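Local coordinates for protein glutathione S-transferase (Cupriavidus metallidurans, PDB 4MK3) that binds glutathione sulfinic acid, a glutathione derivative, and probably acts as a glutathione transferase, at residues 144-147 / 148-152; 195-198 / 199-202; 109-112 / 113-117. One frame throughout, in Å; residues are numbered along the deposited sequence.

All three contacts are local ones in the all-helical part of the glutathione transferase fold, two within long helices and one at a short helix start. Interactions 1 and 2 meet directly, through a salt bridge between R150 and D195, whereas interaction 3 lies apart, its nearest atoms about 10 Å from interaction 1 and about 11 Å from interaction 2. Interaction 3 is the most buried and, like interaction 1, touches the second subunit; interaction 2 is partly buried and touches no other chain. Their chemistry follows suit: interaction 1 turns arginine and lysine toward the carboxylate of the bound tripeptide, interaction 2 lays an arginine over an indole, and interaction 3 pairs arginine with glutamate.

Interaction 1 of 3, residues 144-147 / 148-152. With GSF (L-gamma-glutamyl-3-sulfino-L-alanylglycine), chain E.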
# COMPACT_ATOMS: atom_id res chain seq x y z
N SER A 144 -7.76 -5.66 -22.06
CA SER A 144 -7.45 -4.27 -21.76
C SER A 144 -6.95 -4.08 -20.32
O SER A 144 -6.07 -3.27 -20.07
CB SER A 144 -8.66 -3.37 -22.04
OG SER A 144 -9.78 -3.73 -21.25
N TRP A 145 -7.50 -4.83 -19.38
CA TRP A 145 -7.05 -4.72 -17.99
C TRP A 145 -5.61 -5.20 -17.87
O TRP A 145 -4.79 -4.56 -17.22
CB TRP A 145 -7.96 -5.54 -17.10
CG TRP A 145 -7.61 -5.61 -15.64
CD1 TRP A 145 -7.03 -6.67 -15.00
CD2 TRP A 145 -7.84 -4.61 -14.63
NE1 TRP A 145 -6.91 -6.40 -13.66
CE2 TRP A 145 -7.39 -5.14 -13.41
CE3 TRP A 145 -8.39 -3.33 -14.65
CZ2 TRP A 145 -7.47 -4.44 -12.22
CZ3 TRP A 145 -8.46 -2.63 -13.47
CH2 TRP A 145 -8.01 -3.18 -12.27
N VAL A 146 -5.30 -6.33 -18.48
CA VAL A 146 -3.94 -6.86 -18.38
C VAL A 146 -2.97 -5.92 -19.08
O VAL A 146 -1.86 -5.72 -18.60
CB VAL A 146 -3.83 -8.28 -18.95
CG1 VAL A 146 -2.38 -8.73 -19.03
CG2 VAL A 146 -4.62 -9.25 -18.08
N GLN A 147 -3.37 -5.33 -20.20
CA GLN A 147 -2.48 -4.40 -20.88
C GLN A 147 -2.22 -3.17 -20.01
O GLN A 147 -1.10 -2.67 -19.96
CB GLN A 147 -3.05 -3.98 -22.23
CG GLN A 147 -2.02 -3.36 -23.17
CD GLN A 147 -1.05 -4.39 -23.77
OE1 GLN A 147 -0.27 -5.03 -23.06
NE2 GLN A 147 -1.09 -4.54 -25.09
N ARG A 148 -3.24 -2.69 -19.32
CA ARG A 148 -3.07 -1.58 -18.40
C ARG A 148 -2.05 -1.93 -17.33
O ARG A 148 -1.12 -1.16 -17.02
CB ARG A 148 -4.42 -1.22 -17.75
CG ARG A 148 -4.36 0.02 -16.86
CD ARG A 148 -5.71 0.33 -16.21
NE ARG A 148 -5.69 1.64 -15.56
CZ ARG A 148 -5.90 2.80 -16.18
NH1 ARG A 148 -6.15 2.84 -17.49
NH2 ARG A 148 -5.85 3.93 -15.49
N GLN A 149 -2.21 -3.09 -16.72
CA GLN A 149 -1.27 -3.47 -15.68
C GLN A 149 0.14 -3.64 -16.21
O GLN A 149 1.11 -3.23 -15.56
CB GLN A 149 -1.75 -4.73 -14.95
CG GLN A 149 -3.17 -4.63 -14.34
CD GLN A 149 -3.39 -3.40 -13.44
OE1 GLN A 149 -4.47 -2.80 -13.43
NE2 GLN A 149 -2.39 -3.05 -12.69
N ARG A 150 0.28 -4.26 -17.38
CA ARG A 150 1.61 -4.44 -17.96
C ARG A 150 2.23 -3.09 -18.31
O ARG A 150 3.44 -2.92 -18.18
CB ARG A 150 1.57 -5.39 -19.14
CG ARG A 150 1.49 -6.84 -18.68
CD ARG A 150 1.34 -7.77 -19.88
NE ARG A 150 1.28 -9.18 -19.46
CZ ARG A 150 2.33 -10.00 -19.41
NH1 ARG A 150 3.53 -9.57 -19.74
NH2 ARG A 150 2.16 -11.25 -19.02
N SER A 151 1.42 -2.12 -18.71
CA SER A 151 1.95 -0.79 -18.99
C SER A 151 2.47 -0.12 -17.71
O SER A 151 3.46 0.61 -17.76
CB SER A 151 0.91 0.09 -19.67
OG SER A 151 0.68 -0.36 -20.99
N LYS A 152 1.84 -0.37 -16.56
CA LYS A 152 2.31 0.20 -15.31
C LYS A 152 3.66 -0.41 -14.99
O LYS A 152 4.54 0.27 -14.46
CB LYS A 152 1.36 -0.11 -14.16
CG LYS A 152 -0.01 0.56 -14.28
CD LYS A 152 -0.87 0.24 -13.04
CE LYS A 152 -2.32 0.67 -13.19
NZ LYS A 152 -2.43 2.14 -13.42
CB1 GSF E . -3.80 3.51 -4.36
CG1 GSF E . -4.37 4.71 -5.12
CD1 GSF E . -5.35 4.29 -6.19
OE1 GSF E . -5.53 3.14 -6.54
C1 GSF E . -2.63 4.88 -2.64
O11 GSF E . -2.64 6.09 -2.95
O12 GSF E . -2.78 4.54 -1.44
N1 GSF E . -1.87 2.62 -3.15
CA1 GSF E . -2.45 3.84 -3.72
N2 GSF E . -6.08 5.32 -6.78
CA2 GSF E . -6.99 5.05 -7.84
CB2 GSF E . -8.03 6.12 -7.91
SG2 GSF E . -9.27 6.00 -6.67
O1S GSF E . -10.44 6.72 -7.20
O2S GSF E . -8.75 6.59 -5.40
C2 GSF E . -6.30 5.18 -9.18
O2 GSF E . -5.59 6.16 -9.42
N3 GSF E . -6.51 4.17 -10.11
CA3 GSF E . -5.92 4.28 -11.42
C3 GSF E . -5.30 2.96 -11.89
O31 GSF E . -4.96 2.87 -13.11
O32 GSF E . -5.15 2.00 -11.11
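Residues 144-147 and 148-152 form one run of helix 143-164, in which the N atoms of R148, Q149 and R150 each bond to the carbonyl O four residues earlier. The O of Q147 takes two donors, S151 N at 2.9 Å and S151 OG at 3.1 Å, from opposite faces of its carbonyl plane. W145 and Q149 meet one turn apart: Q149 OE1 lies over one face of the indole, 3.6 Å from W145 CZ2, with amide and ring planes 49° apart. The bend of the Q149 chain at chi2 (-52°) curls the amide back over the ring. R148 NE and R148 NH2 each donate a 2.8 Å hydrogen bond to O31 of the glycyl carboxylate of GSF, and K152 NZ a third of 2.7 Å; R148 NH2 also bonds V55 O and K152 NZ L68 O, both of the second subunit. Three donors on one oxygen probably stabilise its negative charge. The rest of GSF is held by the second subunit, where S85 and K70 are among its partners, so this helix supplies part of the pocket across the dimer interface. Elsewhere the helix packs W145 and Q149 against helix 106-134, while R150 reaches D195 beyond helix 177-192.

Interaction 2 of 3, residues 195-198 / 199-202; sequences DIAW and RDRH
R199 lays its aliphatic chain over the indole of W198, the residue just before it. R199 CG stands 3.4 Å from the centroid of the six-membered ring of W198 and only 3° off the ring normal, a CH-pi contact. Farther out, the guanidinium passes the rim of the indole, so that W198 CH2 lies over its centre; R199 NE is 3.4 Å from W198 CZ2 and the two planes are 45° apart. The W198 ring reaches this place because its CG sits between the backbone N and the carbonyl carbon (chi1 65°), folding the indole alongside R199. A197, the centre of an inverse gamma turn, is the N-cap of the short helix; its O accepts weak bonds from D200 N and R201 N. The helical turn closes with H202 N on W198 O at 3.0 Å. R201 extends back along the chain, and a water bridges its NH2 to A197 N, at 2.9 Å from each atom. Beyond the segment, R199 pairs with D190 on helix 177-192 and R201 with D154 on helix 143-164. W198 packs among L186 and L189 of helix 177-192, L157 of helix 143-164 and L205 of helix 203-212, so the indole joins helix 198-201 to these three helices.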
# COMPACT_ATOMS: atom_id res chain seq x y z
N ASP A 195 9.14 -13.02 -19.53
CA ASP A 195 8.83 -12.35 -20.81
C ASP A 195 8.96 -10.83 -20.78
O ASP A 195 9.01 -10.19 -21.84
CB ASP A 195 7.41 -12.71 -21.25
CG ASP A 195 6.37 -12.42 -20.16
OD1 ASP A 195 6.50 -12.97 -19.05
OD2 ASP A 195 5.42 -11.65 -20.42
N ILE A 196 8.96 -10.24 -19.60
CA ILE A 196 9.15 -8.80 -19.48
C ILE A 196 10.65 -8.54 -19.41
O ILE A 196 11.28 -8.71 -18.38
CB ILE A 196 8.40 -8.23 -18.24
CG1 ILE A 196 6.90 -8.47 -18.40
CG2 ILE A 196 8.71 -6.74 -18.06
CD1 ILE A 196 6.03 -8.03 -17.22
N ALA A 197 11.21 -8.11 -20.54
CA ALA A 197 12.66 -8.12 -20.72
C ALA A 197 13.36 -6.89 -20.15
O ALA A 197 14.11 -6.21 -20.86
CB ALA A 197 12.98 -8.28 -22.20
N TRP A 198 13.15 -6.62 -18.87
CA TRP A 198 13.73 -5.43 -18.26
C TRP A 198 15.25 -5.42 -18.31
O TRP A 198 15.85 -4.36 -18.34
CB TRP A 198 13.22 -5.25 -16.83
CG TRP A 198 13.65 -6.32 -15.85
CD1 TRP A 198 12.95 -7.44 -15.51
CD2 TRP A 198 14.84 -6.34 -15.07
NE1 TRP A 198 13.64 -8.16 -14.58
CE2 TRP A 198 14.80 -7.51 -14.28
CE3 TRP A 198 15.95 -5.50 -14.97
CZ2 TRP A 198 15.82 -7.85 -13.40
CZ3 TRP A 198 16.96 -5.83 -14.10
CH2 TRP A 198 16.89 -6.99 -13.32
N ARG A 199 15.87 -6.59 -18.30
CA ARG A 199 17.33 -6.69 -18.27
C ARG A 199 17.99 -6.20 -19.56
O ARG A 199 19.11 -5.72 -19.55
CB ARG A 199 17.74 -8.15 -18.01
CG ARG A 199 17.42 -8.58 -16.59
CD ARG A 199 17.66 -10.07 -16.39
NE ARG A 199 17.55 -10.36 -14.97
CZ ARG A 199 18.55 -10.21 -14.11
NH1 ARG A 199 18.36 -10.44 -12.81
NH2 ARG A 199 19.75 -9.83 -14.54
N ASP A 200 17.28 -6.36 -20.65
CA ASP A 200 17.77 -5.83 -21.91
C ASP A 200 17.66 -4.30 -21.91
O ASP A 200 18.60 -3.64 -22.35
CB ASP A 200 17.00 -6.48 -23.05
CG ASP A 200 17.29 -7.97 -23.15
OD1 ASP A 200 18.46 -8.36 -22.97
OD2 ASP A 200 16.35 -8.75 -23.40
N ARG A 201 16.57 -3.77 -21.35
CA ARG A 201 16.20 -2.34 -21.42
C ARG A 201 17.00 -1.43 -20.51
O ARG A 201 17.20 -0.27 -20.85
CB ARG A 201 14.73 -2.13 -21.00
CG ARG A 201 13.69 -2.90 -21.78
CD ARG A 201 12.32 -2.70 -21.11
NE ARG A 201 11.32 -3.65 -21.58
CZ ARG A 201 10.10 -3.77 -21.05
NH1 ARG A 201 9.73 -3.00 -20.04
NH2 ARG A 201 9.26 -4.68 -21.53
N HIS A 202 17.39 -1.93 -19.34
CA HIS A 202 17.89 -1.07 -18.27
C HIS A 202 19.17 -1.61 -17.65
O HIS A 202 19.14 -2.26 -16.61
CB HIS A 202 16.83 -0.90 -17.18
CG HIS A 202 15.49 -0.45 -17.69
ND1 HIS A 202 15.30 0.77 -18.31
CD2 HIS A 202 14.28 -1.05 -17.65
CE1 HIS A 202 14.02 0.89 -18.64
NE2 HIS A 202 13.39 -0.20 -18.26
O HOH W 1 14.70 -9.35 -18.48
O HOH W 2 9.87 -7.14 -22.98

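Interaction 3 of 3, residues 109-112 / 113-117; sequences RLEV and RCWEA
The side chains of R109 and R113, one helical turn apart, run alongside each other and point the same way, their CG atoms 4.1 Å apart, but their guanidinium planes are turned 82° against each other. R109 stays extended, whereas R113 bends at chi2 (-33°) and chi3, which brings it side-on to the carboxylate of E116: R113 NE lies 2.9 Å and R113 NH2 2.8 Å from E116 OE1, a salt bridge in which both nitrogens share one oxygen lying in the guanidinium plane. NE meets OE1 nearly along its C-O axis and NH2 meets the syn lone pair of OE1, so the rotation of the R113 head is fixed. These residues belong to helix 106-134, the first long helix of the helical domain of the glutathione transferase fold, which lies at the dimer interface; R109 bridges to E90 of the second subunit, and E116 has a further partner in K36 of its own chain. On another flank E111 and W115 also run alongside each other. W115 NE1 donates to a water 2.8 Å away in the plane of the indole. W115 CD1 comes within 3.2 Å of E111 O, edge first, while the ring extends toward A178 and V182 of helix 177-192.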
# COMPACT_ATOMS: atom_id res chain seq x y z
N ARG A 109 13.71 9.90 4.54
CA ARG A 109 12.68 8.91 4.76
C ARG A 109 11.66 8.96 3.63
O ARG A 109 11.26 7.93 3.10
CB ARG A 109 12.01 9.14 6.12
CG ARG A 109 11.05 8.05 6.55
CD ARG A 109 10.67 8.24 8.02
NE ARG A 109 10.10 7.03 8.60
CZ ARG A 109 10.77 6.15 9.35
NH1 ARG A 109 12.06 6.33 9.62
NH2 ARG A 109 10.14 5.09 9.83
N LEU A 110 11.23 10.17 3.25
CA LEU A 110 10.31 10.33 2.12
C LEU A 110 10.84 9.61 0.87
O LEU A 110 10.12 8.89 0.20
CB LEU A 110 10.14 11.82 1.80
CG LEU A 110 9.42 12.18 0.50
CD1 LEU A 110 8.00 11.68 0.52
CD2 LEU A 110 9.44 13.68 0.25
N GLU A 111 12.10 9.87 0.57
CA GLU A 111 12.73 9.31 -0.61
C GLU A 111 12.69 7.78 -0.59
O GLU A 111 12.30 7.14 -1.55
CB GLU A 111 14.17 9.82 -0.71
CG GLU A 111 14.95 9.35 -1.91
CD GLU A 111 16.42 9.78 -1.84
OE1 GLU A 111 16.88 10.21 -0.75
OE2 GLU A 111 17.13 9.69 -2.86
N VAL A 112 13.07 7.19 0.53
CA VAL A 112 13.05 5.74 0.69
C VAL A 112 11.65 5.17 0.64
O VAL A 112 11.43 4.14 0.00
CB VAL A 112 13.77 5.34 2.01
CG1 VAL A 112 13.51 3.89 2.42
CG2 VAL A 112 15.26 5.60 1.87
N ARG A 113 10.69 5.83 1.28
CA ARG A 113 9.34 5.30 1.27
C ARG A 113 8.67 5.44 -0.10
O ARG A 113 7.85 4.59 -0.48
CB ARG A 113 8.50 5.97 2.35
CG ARG A 113 8.94 5.77 3.80
CD ARG A 113 9.59 4.45 4.13
NE ARG A 113 8.72 3.28 4.14
CZ ARG A 113 7.98 2.88 5.17
NH1 ARG A 113 7.91 3.60 6.28
NH2 ARG A 113 7.29 1.75 5.07
N CYS A 114 9.03 6.46 -0.87
CA CYS A 114 8.49 6.57 -2.21
C CYS A 114 9.08 5.49 -3.13
O CYS A 114 8.35 4.88 -3.91
CB CYS A 114 8.73 7.98 -2.74
SG CYS A 114 8.02 8.23 -4.38
N TRP A 115 10.36 5.20 -2.99
CA TRP A 115 10.95 4.07 -3.68
C TRP A 115 10.21 2.78 -3.34
O TRP A 115 9.94 1.96 -4.22
CB TRP A 115 12.42 3.90 -3.32
CG TRP A 115 13.38 4.68 -4.16
CD1 TRP A 115 14.08 5.81 -3.81
CD2 TRP A 115 13.78 4.35 -5.48
NE1 TRP A 115 14.87 6.21 -4.86
CE2 TRP A 115 14.72 5.32 -5.89
CE3 TRP A 115 13.44 3.32 -6.37
CZ2 TRP A 115 15.32 5.30 -7.15
CZ3 TRP A 115 14.07 3.30 -7.62
CH2 TRP A 115 14.98 4.28 -8.00
N GLU A 116 9.91 2.57 -2.07
CA GLU A 116 9.19 1.37 -1.66
C GLU A 116 7.81 1.32 -2.31
O GLU A 116 7.37 0.28 -2.78
CB GLU A 116 9.08 1.28 -0.15
CG GLU A 116 8.30 0.04 0.32
CD GLU A 116 8.04 0.01 1.82
OE1 GLU A 116 7.94 1.09 2.45
OE2 GLU A 116 7.96 -1.10 2.40
N ALA A 117 7.13 2.46 -2.34
CA ALA A 117 5.81 2.52 -2.98
C ALA A 117 5.89 2.22 -4.48
O ALA A 117 4.98 1.60 -5.05
CB ALA A 117 5.17 3.86 -2.73
O HOH W 3 16.31 8.65 -5.05